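Local coordinates for competence damage-inducible protein A (Enterobacter cloacae subsp. cloacae, PDB 5VU3), which is of unknown function but belongs to the CinA family, some relatives of which deamidate nicotinamide mononucleotide, at residues A46-E51 with D55-G60; S67-I72 with T92-S97. All coordinates share one frame; numbering follows the deposited sequence.

Contacts 1 and 2 follow one another along the chain: contact 1 packs the end of helix 42-49 on the start of strand 57-63, and that strand leads into helix 66-73, half of contact 2. Their centres are 21 Å apart and their nearest atoms about 8 Å apart, so neither touches the other within one subunit. The dimer brings their segments together instead. Asp58 of 55-60 packs on Ala68, and Val59 on Ile72, both residues of the second subunit, while Ala68 of this chain packs on Asp58 of that subunit. Asp58 also bonds Ser65 OG and Phe64 N of the second subunit, and Gly60 pairs with its strand in an antiparallel ladder, carrying the sheet across the interface.

Contact 1: A46-E51 with D55-G60; sequences ALCAEE and DFYDVG
Leu47 and Tyr57 mark the closest backbone approach, their CA atoms 7.1 Å apart, where the last turn of helix 42-49 passes beside the start of strand 57-63. No hydrogen bond links the two segments; the 243 Å² they bury comes mainly from side-chain packing, and both CB atoms at this point are directed toward the opposing segment. Leu47 lies over one face of the tyrosine: its CB is 3.9 Å from the Tyr57 ring centroid and 16° off the normal, a CH-pi contact, while Leu47 CD1 reaches Tyr57 CE2 at 3.7 Å on the same ring. The tyrosine is turned toward the helix by a chi1 of -174°, which sets CG anti to its own nitrogen. Cys48 meets this ring differently: SG is 5.0 Å from the Tyr57 centroid and 88° off the normal, a sulfur-aromatic contact at the edge, with CE1 the nearest ring atom. The other leucine branch goes to the neighbouring aromatic, Leu47 CD2 lying 4.2 Å from Phe56 CE1. Glu50 CB then touches that ring at its edge, 4.0 Å from Phe56 CZ, while the carboxylate is bound through OE2 by Thr18. Ala22 and Leu25 of helix 14-28 also pack against Phe56. The contact packs the helix of the beta-alpha-beta unit 32-37, 42-49, 57-63 onto the unit's second strand. Chemically, an apolar seam joins helix to strand, and the tyrosine hydroxyl is bonded to Thr34 OG1, with Ser44 OG as a weak second partner.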
loop_
_atom_site.group_PDB
_atom_site.type_symbol
_atom_site.label_atom_id
_atom_site.label_comp_id
_atom_site.label_asym_id
_atom_site.label_seq_id
_atom_site.Cartn_x
_atom_site.Cartn_y
_atom_site.Cartn_z
ATOM N N ALA A 46 -7.980 -1.310 1.818
ATOM C CA ALA A 46 -9.188 -2.037 2.207
ATOM C C ALA A 46 -8.944 -2.886 3.447
ATOM O O ALA A 46 -9.783 -2.929 4.356
ATOM C CB ALA A 46 -9.667 -2.913 1.050
ATOM N N LEU A 47 -7.791 -3.562 3.506
ATOM C CA LEU A 47 -7.499 -4.421 4.649
ATOM C C LEU A 47 -7.212 -3.603 5.901
ATOM O O LEU A 47 -7.563 -4.022 7.009
ATOM C CB LEU A 47 -6.328 -5.350 4.311
ATOM C CG LEU A 47 -6.647 -6.369 3.206
ATOM C CD1 LEU A 47 -5.366 -6.921 2.577
ATOM C CD2 LEU A 47 -7.511 -7.504 3.745
ATOM N N CYS A 48 -6.602 -2.426 5.752
ATOM C CA CYS A 48 -6.347 -1.580 6.909
ATOM C C CYS A 48 -7.585 -0.841 7.384
ATOM O O CYS A 48 -7.568 -0.293 8.492
ATOM C CB CYS A 48 -5.247 -0.561 6.600
ATOM S SG CYS A 48 -3.615 -1.307 6.445
ATOM N N ALA A 49 -8.642 -0.783 6.572
ATOM C CA ALA A 49 -9.875 -0.149 7.019
ATOM C C ALA A 49 -10.650 -1.041 7.970
ATOM O O ALA A 49 -11.514 -0.544 8.705
ATOM C CB ALA A 49 -10.748 0.218 5.820
ATOM N N GLU A 50 -10.352 -2.337 7.960
ATOM C CA GLU A 50 -11.027 -3.297 8.817
ATOM C C GLU A 50 -10.831 -2.952 10.286
ATOM O O GLU A 50 -9.735 -2.585 10.716
ATOM C CB GLU A 50 -10.489 -4.699 8.545
ATOM C CG GLU A 50 -11.480 -5.636 7.888
ATOM C CD GLU A 50 -12.873 -5.528 8.468
ATOM O OE1 GLU A 50 -13.060 -5.855 9.664
ATOM O OE2 GLU A 50 -13.783 -5.109 7.721
ATOM N N GLU A 51 -11.911 -3.102 11.056
ATOM C CA GLU A 51 -11.890 -2.775 12.480
ATOM C C GLU A 51 -10.727 -3.447 13.200
ATOM O O GLU A 51 -9.968 -2.793 13.927
ATOM C CB GLU A 51 -13.217 -3.185 13.122
ATOM C CG GLU A 51 -13.534 -2.490 14.424
ATOM C CD GLU A 51 -14.976 -2.703 14.847
ATOM O OE1 GLU A 51 -15.215 -2.910 16.057
ATOM O OE2 GLU A 51 -15.867 -2.674 13.972
ATOM N N ASP A 55 -5.083 -7.403 14.045
ATOM C CA ASP A 55 -5.087 -8.788 14.496
ATOM C C ASP A 55 -4.797 -9.795 13.385
ATOM O O ASP A 55 -4.702 -10.996 13.676
ATOM C CB ASP A 55 -6.443 -9.116 15.134
ATOM C CG ASP A 55 -6.645 -8.424 16.470
ATOM O OD1 ASP A 55 -5.640 -8.183 17.173
ATOM O OD2 ASP A 55 -7.809 -8.130 16.822
ATOM N N PHE A 56 -4.663 -9.357 12.131
ATOM C CA PHE A 56 -4.474 -10.322 11.049
ATOM C C PHE A 56 -3.682 -9.776 9.866
ATOM O O PHE A 56 -3.264 -10.549 8.997
ATOM C CB PHE A 56 -5.834 -10.846 10.557
ATOM C CG PHE A 56 -6.665 -9.817 9.824
ATOM C CD1 PHE A 56 -6.553 -9.656 8.448
ATOM C CD2 PHE A 56 -7.564 -9.019 10.514
ATOM C CE1 PHE A 56 -7.303 -8.706 7.781
ATOM C CE2 PHE A 56 -8.326 -8.075 9.851
ATOM C CZ PHE A 56 -8.196 -7.916 8.490
ATOM N N TYR A 57 -3.479 -8.460 9.793
ATOM C CA TYR A 57 -2.802 -7.869 8.648
ATOM C C TYR A 57 -1.650 -7.008 9.139
ATOM O O TYR A 57 -1.824 -6.187 10.045
ATOM C CB TYR A 57 -3.772 -7.044 7.785
ATOM C CG TYR A 57 -3.170 -6.514 6.495
ATOM C CD1 TYR A 57 -3.115 -5.153 6.245
ATOM C CD2 TYR A 57 -2.669 -7.379 5.523
ATOM C CE1 TYR A 57 -2.566 -4.655 5.068
ATOM C CE2 TYR A 57 -2.114 -6.891 4.342
ATOM C CZ TYR A 57 -2.078 -5.526 4.118
ATOM O OH TYR A 57 -1.541 -5.026 2.950
ATOM N N ASP A 58 -0.474 -7.210 8.547
ATOM C CA ASP A 58 0.725 -6.487 8.954
ATOM C C ASP A 58 1.361 -5.787 7.749
ATOM O O ASP A 58 1.360 -4.557 7.702
ATOM C CB ASP A 58 1.705 -7.442 9.637
ATOM C CG ASP A 58 2.876 -6.727 10.289
ATOM O OD1 ASP A 58 2.928 -5.482 10.244
ATOM O OD2 ASP A 58 3.753 -7.412 10.856
ATOM N N VAL A 59 1.858 -6.534 6.772
ATOM C CA VAL A 59 2.738 -5.997 5.739
ATOM C C VAL A 59 1.988 -5.920 4.419
ATOM O O VAL A 59 1.347 -6.892 3.997
ATOM C CB VAL A 59 4.007 -6.849 5.591
ATOM C CG1 VAL A 59 4.818 -6.398 4.368
ATOM C CG2 VAL A 59 4.830 -6.784 6.875
ATOM N N GLY A 60 2.097 -4.772 3.755
ATOM C CA GLY A 60 1.587 -4.616 2.406
ATOM C C GLY A 60 2.641 -3.985 1.523
ATOM O O GLY A 60 3.260 -2.982 1.901
#

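Contact 2: S67-I72 with T92-S97; sequences SAKERI and TEMAAS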
loop_
_atom_site.group_PDB
_atom_site.type_symbol
_atom_site.label_atom_id
_atom_site.label_comp_id
_atom_site.label_asym_id
_atom_site.label_seq_id
_atom_site.Cartn_x
_atom_site.Cartn_y
_atom_site.Cartn_z
ATOM N N SER A 67 12.267 -4.473 -12.147
ATOM C CA SER A 67 13.498 -4.534 -11.366
ATOM C C SER A 67 13.217 -4.595 -9.870
ATOM O O SER A 67 13.946 -5.262 -9.131
ATOM C CB SER A 67 14.385 -3.336 -11.695
ATOM O OG SER A 67 13.626 -2.141 -11.729
ATOM N N ALA A 68 12.167 -3.920 -9.404
ATOM C CA ALA A 68 11.827 -3.999 -7.987
ATOM C C ALA A 68 11.260 -5.366 -7.632
ATOM O O ALA A 68 11.505 -5.873 -6.532
ATOM C CB ALA A 68 10.838 -2.897 -7.615
ATOM N N LYS A 69 10.478 -5.970 -8.533
ATOM C CA LYS A 69 10.029 -7.341 -8.302
ATOM C C LYS A 69 11.221 -8.283 -8.169
ATOM O O LYS A 69 11.234 -9.163 -7.302
ATOM C CB LYS A 69 9.106 -7.803 -9.434
ATOM C CG LYS A 69 7.732 -7.142 -9.461
ATOM C CD LYS A 69 6.884 -7.669 -10.613
ATOM C CE LYS A 69 5.589 -6.863 -10.784
ATOM N NZ LYS A 69 5.810 -5.457 -11.230
ATOM N N GLU A 70 12.242 -8.103 -9.009
ATOM C CA GLU A 70 13.410 -8.977 -8.932
ATOM C C GLU A 70 14.220 -8.716 -7.670
ATOM O O GLU A 70 14.660 -9.656 -6.998
ATOM C CB GLU A 70 14.289 -8.792 -10.167
ATOM C CG GLU A 70 13.561 -9.026 -11.467
ATOM C CD GLU A 70 14.379 -8.614 -12.670
ATOM O OE1 GLU A 70 15.224 -7.707 -12.529
ATOM O OE2 GLU A 70 14.183 -9.199 -13.752
ATOM N N ARG A 71 14.421 -7.447 -7.326
ATOM C CA ARG A 71 15.321 -7.121 -6.227
ATOM C C ARG A 71 14.659 -7.326 -4.866
ATOM O O ARG A 71 15.279 -7.884 -3.949
ATOM C CB ARG A 71 15.803 -5.682 -6.385
ATOM C CG ARG A 71 17.104 -5.364 -5.691
ATOM C CD ARG A 71 17.416 -3.885 -5.847
ATOM N NE ARG A 71 16.259 -3.065 -5.497
ATOM C CZ ARG A 71 15.501 -2.428 -6.385
ATOM N NH1 ARG A 71 15.789 -2.515 -7.680
ATOM N NH2 ARG A 71 14.457 -1.713 -5.982
ATOM N N ILE A 72 13.408 -6.892 -4.715
ATOM C CA ILE A 72 12.733 -6.985 -3.423
ATOM C C ILE A 72 12.122 -8.364 -3.225
ATOM O O ILE A 72 12.243 -8.965 -2.152
ATOM C CB ILE A 72 11.662 -5.887 -3.290
ATOM C CG1 ILE A 72 12.278 -4.499 -3.466
ATOM C CG2 ILE A 72 10.952 -6.005 -1.942
ATOM C CD1 ILE A 72 11.263 -3.384 -3.416
ATOM N N THR A 92 2.897 -16.123 -8.689
ATOM C CA THR A 92 3.276 -17.220 -7.806
ATOM C C THR A 92 4.547 -16.877 -7.039
ATOM O O THR A 92 4.623 -17.062 -5.817
ATOM C CB THR A 92 3.465 -18.508 -8.609
ATOM O OG1 THR A 92 2.198 -18.937 -9.123
ATOM C CG2 THR A 92 4.041 -19.608 -7.720
ATOM N N GLU A 93 5.561 -16.369 -7.744
ATOM C CA GLU A 93 6.818 -16.041 -7.080
ATOM C C GLU A 93 6.650 -14.832 -6.171
ATOM O O GLU A 93 7.240 -14.777 -5.085
ATOM C CB GLU A 93 7.918 -15.795 -8.122
ATOM C CG GLU A 93 8.242 -17.011 -8.997
ATOM C CD GLU A 93 9.256 -16.720 -10.103
ATOM O OE1 GLU A 93 9.766 -15.583 -10.191
ATOM O OE2 GLU A 93 9.542 -17.642 -10.897
ATOM N N MET A 94 5.851 -13.849 -6.603
ATOM C CA MET A 94 5.588 -12.683 -5.764
ATOM C C MET A 94 4.909 -13.087 -4.465
ATOM O O MET A 94 5.276 -12.604 -3.385
ATOM C CB MET A 94 4.705 -11.683 -6.512
ATOM C CG MET A 94 5.382 -10.932 -7.648
ATOM S SD MET A 94 4.165 -9.902 -8.513
ATOM C CE MET A 94 3.716 -8.689 -7.258
ATOM N N ALA A 95 3.907 -13.969 -4.552
ATOM C CA ALA A 95 3.153 -14.352 -3.363
ATOM C C ALA A 95 4.016 -15.152 -2.393
ATOM O O ALA A 95 3.921 -14.968 -1.176
ATOM C CB ALA A 95 1.912 -15.146 -3.761
ATOM N N ALA A 96 4.855 -16.049 -2.914
ATOM C CA ALA A 96 5.721 -16.839 -2.048
ATOM C C ALA A 96 6.716 -15.950 -1.314
ATOM O O ALA A 96 6.965 -16.131 -0.116
ATOM C CB ALA A 96 6.456 -17.904 -2.870
ATOM N N SER A 97 7.295 -14.983 -2.019
ATOM C CA SER A 97 8.316 -14.134 -1.416
ATOM C C SER A 97 7.718 -13.202 -0.361
ATOM O O SER A 97 8.264 -13.074 0.741
ATOM C CB SER A 97 9.027 -13.335 -2.504
ATOM O OG SER A 97 9.829 -12.315 -1.938
#
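Met94 is the first residue of 92-97 to meet 67-72; just before it, Glu93 ties helix 88-101 to Ser76 N in the loop after helix 66-73 and to Thr79 OG1 of helix 77-83. Met94 makes its contact through sulfur: SD lies 4.1 Å from Lys69 CE and equally close to CD, while the two CA atoms are 7.4 Å apart. The two side chains run at a slant to each other, and both also pack on strand 106-112, Lys69 on Ser111 and Met94 on Ala109. Lys69 extends almost fully until chi4, where a turn to 67° leads NZ off to Ser37 OG and, weakly, Ser65 O. Three residues on, Ser97 faces Ile72 across a wider gap, 8.6 Å between CA atoms. Its OG comes no nearer than 4.1 Å to Ile72 O, which is not a hydrogen bond; a weak one goes instead to Leu73 O. Segments 67-72 and 92-97 bury 110 Å² between them with no hydrogen bond across, a light contact. The chemistry implies a division of labour within Lys69: its aliphatic chain supplies the apolar surface for the sulfur, and the ammonium of this buried residue is met by oxygens beyond the two segments.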